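Local coordinates for protein beta-N-acetylhexosaminidase (Arthrobacter aurescens, PDB 3RCN) that probably hydrolyses terminal non-reducing N-acetyl-D-hexosamine residues from N-acetyl-beta-D-hexosaminides, as a member of glycosyl hydrolase family 20, at residues M144-R149 with I456-L461. Numbering follows the deposited sequence.
Sequences MLDVAR and IWSEHL
Leu145 and Ile456 form a parallel beta bridge that joins the first and last strands of the catalytic alpha-beta barrel, 140-146 and 449-456, and so closes the barrel. Backbone bonds run from Ile456 N to Met144 O and from Asp146 N to Ile456 O, both 3.2 Å.

Beyond the bridge, the carboxylate of Asp146 ties the two strand-end loops together. With CG anti to the backbone N (chi1 173°), it reaches Ser458, whose N gives a nearly straight 3.0 Å bond to Asp146 OD2. Ser458 OG donates to Asp146 O across 2.7 Å, approaching from above the carbonyl plane. Arg149 NH1 meets Asp146 OD2 from the face of the carboxylate opposite Ser458 N, in a 3.0 Å salt bridge lying in the guanidinium plane. OD1 accepts from Ala148 N, closing an Asx turn, and from Arg149 N, an Asx motif; together the two bonds help hold the carboxylate's rotation. An alanine in place of Asp146 would probably leave Ser458 N and these two loop N-H groups without their acceptor and the guanidinium freer to swing. Glu459 OE2 lies over one face of the Arg149 guanidinium, 3.6 Å from Arg149 NH1; no N-H points at it, so the pairing is one of charges, while Gln180 accepts from Arg149 NE. The Arg149 side chain lies about 6 Å from that of Glu316, the predicted proton donor, and close to a bound glycerol, consistent with a place at the active-site pocket.

Apolar contact centres on selenomethionine Met144, bent at chi2 and chi3. SE covers one face of the Trp457 six-membered ring, a Met-aromatic contact, and Met144 CE sits over the same face, 3.7 Å from the ring centroid.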
HETATM    1  N   MSE A 144     -10.762  12.779   8.789  1.00 38.17           N
HETATM    2  CA  MSE A 144     -11.213  11.578   9.454  1.00 40.06           C
HETATM    3  C   MSE A 144     -11.221  10.425   8.477  1.00 42.22           C
HETATM    4  O   MSE A 144     -11.552  10.577   7.308  1.00 47.39           O
HETATM    5  CB  MSE A 144     -12.603  11.765  10.011  1.00 38.50           C
HETATM    6  CG  MSE A 144     -12.949  10.733  11.034  1.00 45.62           C
HETATM    7 SE   MSE A 144     -14.811  10.253  10.904  0.75 43.76          SE
HETATM    8  CE  MSE A 144     -14.654   9.202   9.273  1.00 25.70           C
ATOM      9  N   LEU A 145     -10.853   9.265   8.977  1.00 35.24           N
ATOM     10  CA  LEU A 145     -10.777   8.088   8.164  1.00 24.77           C
ATOM     11  C   LEU A 145     -11.584   7.001   8.846  1.00 29.20           C
ATOM     12  O   LEU A 145     -11.263   6.593   9.963  1.00 35.32           O
ATOM     13  CB  LEU A 145      -9.320   7.674   8.048  1.00 34.21           C
ATOM     14  CG  LEU A 145      -9.014   6.419   7.242  1.00 43.80           C
ATOM     15  CD1 LEU A 145      -9.771   6.436   5.906  1.00 48.09           C
ATOM     16  CD2 LEU A 145      -7.509   6.311   7.051  1.00 40.79           C
ATOM     17  N   ASP A 146     -12.622   6.510   8.176  1.00 25.73           N
ATOM     18  CA  ASP A 146     -13.433   5.461   8.764  1.00 25.02           C
ATOM     19  C   ASP A 146     -12.850   4.106   8.305  1.00 36.66           C
ATOM     20  O   ASP A 146     -12.964   3.705   7.146  1.00 35.14           O
ATOM     21  CB  ASP A 146     -14.858   5.659   8.237  1.00 30.33           C
ATOM     22  CG  ASP A 146     -15.800   4.535   8.618  1.00 38.79           C
ATOM     23  OD1 ASP A 146     -15.438   3.708   9.484  1.00 39.23           O
ATOM     24  OD2 ASP A 146     -16.916   4.499   8.041  1.00 37.19           O
ATOM     25  N   VAL A 147     -12.196   3.422   9.236  1.00 36.11           N
ATOM     26  CA  VAL A 147     -11.720   2.064   9.031  1.00 28.46           C
ATOM     27  C   VAL A 147     -12.629   1.020   9.671  1.00 26.11           C
ATOM     28  O   VAL A 147     -12.325  -0.167   9.694  1.00 33.27           O
ATOM     29  CB  VAL A 147     -10.283   1.899   9.503  1.00 24.44           C
ATOM     30  CG1 VAL A 147      -9.419   2.972   8.871  1.00 17.75           C
ATOM     31  CG2 VAL A 147     -10.220   1.960  11.020  1.00 19.96           C
ATOM     32  N   ALA A 148     -13.713   1.476  10.265  1.00 35.31           N
ATOM     33  CA  ALA A 148     -14.647   0.559  10.900  1.00 39.49           C
ATOM     34  C   ALA A 148     -15.538  -0.089   9.843  1.00 35.35           C
ATOM     35  O   ALA A 148     -15.799  -1.284   9.889  1.00 35.52           O
ATOM     36  CB  ALA A 148     -15.490   1.286  11.955  1.00 36.77           C
ATOM     37  N   ARG A 149     -16.006   0.712   8.893  1.00 28.73           N
ATOM     38  CA  ARG A 149     -16.887   0.196   7.862  1.00 30.54           C
ATOM     39  C   ARG A 149     -16.123  -0.703   6.872  1.00 30.98           C
ATOM     40  O   ARG A 149     -16.507  -1.848   6.644  1.00 35.27           O
ATOM     41  CB  ARG A 149     -17.627   1.332   7.170  1.00 33.80           C
ATOM     42  CG  ARG A 149     -18.922   1.733   7.855  1.00 38.27           C
ATOM     43  CD  ARG A 149     -18.730   2.149   9.326  1.00 41.36           C
ATOM     44  NE  ARG A 149     -19.991   2.619   9.895  1.00 43.39           N
ATOM     45  CZ  ARG A 149     -20.392   3.889   9.894  1.00 40.10           C
ATOM     46  NH1 ARG A 149     -19.623   4.837   9.370  1.00 39.54           N
ATOM     47  NH2 ARG A 149     -21.566   4.212  10.419  1.00 29.59           N
ATOM     48  N   ILE A 456     -14.250  11.183   5.785  1.00 38.99           N
ATOM     49  CA  ILE A 456     -14.471  10.177   4.759  1.00 37.39           C
ATOM     50  C   ILE A 456     -15.104   8.924   5.377  1.00 35.91           C
ATOM     51  O   ILE A 456     -14.415   8.102   5.992  1.00 32.14           O
ATOM     52  CB  ILE A 456     -13.102   9.805   4.147  1.00 38.37           C
ATOM     53  CG1 ILE A 456     -12.314  11.086   3.832  1.00 34.35           C
ATOM     54  CG2 ILE A 456     -13.258   8.915   2.921  1.00 39.51           C
ATOM     55  CD1 ILE A 456     -10.851  10.844   3.529  1.00 33.43           C
ATOM     56  N   TRP A 457     -16.399   8.729   5.137  1.00 32.06           N
ATOM     57  CA  TRP A 457     -17.088   7.565   5.683  1.00 28.11           C
ATOM     58  C   TRP A 457     -17.000   6.449   4.661  1.00 30.82           C
ATOM     59  O   TRP A 457     -17.177   6.683   3.475  1.00 29.33           O
ATOM     60  CB  TRP A 457     -18.534   7.895   6.023  1.00 30.82           C
ATOM     61  CG  TRP A 457     -18.620   8.984   7.045  1.00 40.15           C
ATOM     62  CD1 TRP A 457     -18.871  10.304   6.815  1.00 40.37           C
ATOM     63  CD2 TRP A 457     -18.408   8.855   8.454  1.00 31.45           C
ATOM     64  NE1 TRP A 457     -18.837  10.998   7.987  1.00 40.07           N
ATOM     65  CE2 TRP A 457     -18.559  10.132   9.015  1.00 37.69           C
ATOM     66  CE3 TRP A 457     -18.122   7.775   9.297  1.00 34.17           C
ATOM     67  CZ2 TRP A 457     -18.438  10.371  10.385  1.00 34.79           C
ATOM     68  CZ3 TRP A 457     -17.995   8.006  10.654  1.00 43.20           C
ATOM     69  CH2 TRP A 457     -18.154   9.296  11.186  1.00 40.84           C
ATOM     70  N   SER A 458     -16.669   5.257   5.135  1.00 33.66           N
ATOM     71  CA  SER A 458     -16.240   4.152   4.274  1.00 30.58           C
ATOM     72  C   SER A 458     -17.285   3.113   3.861  1.00 37.83           C
ATOM     73  O   SER A 458     -16.918   2.082   3.302  1.00 46.95           O
ATOM     74  CB  SER A 458     -14.947   3.498   4.775  1.00 24.87           C
ATOM     75  OG  SER A 458     -15.165   2.740   5.950  1.00 32.56           O
ATOM     76  N   GLU A 459     -18.558   3.348   4.171  1.00 31.89           N
ATOM     77  CA  GLU A 459     -19.604   2.378   3.840  1.00 38.16           C
ATOM     78  C   GLU A 459     -19.448   1.867   2.417  1.00 40.35           C
ATOM     79  O   GLU A 459     -19.482   0.661   2.164  1.00 41.48           O
ATOM     80  CB  GLU A 459     -21.007   3.010   3.930  1.00 37.11           C
ATOM     81  CG  GLU A 459     -21.533   3.269   5.321  1.00 45.18           C
ATOM     82  CD  GLU A 459     -21.244   4.685   5.812  1.00 51.27           C
ATOM     83  OE1 GLU A 459     -20.305   5.329   5.290  1.00 51.12           O
ATOM     84  OE2 GLU A 459     -21.965   5.154   6.717  1.00 55.81           O
ATOM     85  N   HIS A 460     -19.315   2.801   1.483  1.00 32.05           N
ATOM     86  CA  HIS A 460     -19.230   2.456   0.074  1.00 31.70           C
ATOM     87  C   HIS A 460     -17.821   2.397  -0.521  1.00 39.10           C
ATOM     88  O   HIS A 460     -17.662   2.049  -1.691  1.00 42.18           O
ATOM     89  CB  HIS A 460     -20.125   3.403  -0.714  1.00 26.53           C
ATOM     90  CG  HIS A 460     -21.484   3.533  -0.114  1.00 33.93           C
ATOM     91  ND1 HIS A 460     -22.268   2.437   0.178  1.00 36.46           N
ATOM     92  CD2 HIS A 460     -22.186   4.617   0.284  1.00 32.29           C
ATOM     93  CE1 HIS A 460     -23.407   2.844   0.705  1.00 34.79           C
ATOM     94  NE2 HIS A 460     -23.380   4.161   0.788  1.00 36.46           N
ATOM     95  N   LEU A 461     -16.798   2.719   0.267  1.00 40.06           N
ATOM     96  CA  LEU A 461     -15.467   2.643  -0.287  1.00 33.70           C
ATOM     97  C   LEU A 461     -14.834   1.363   0.245  1.00 35.18           C
ATOM     98  O   LEU A 461     -14.250   1.333   1.332  1.00 37.73           O
ATOM     99  CB  LEU A 461     -14.678   3.878   0.169  1.00 22.88           C
ATOM    100  CG  LEU A 461     -15.541   5.153   0.212  1.00 25.26           C
ATOM    101  CD1 LEU A 461     -14.837   6.293   0.907  1.00 18.70           C
ATOM    102  CD2 LEU A 461     -16.027   5.592  -1.190  1.00 15.77           C
TER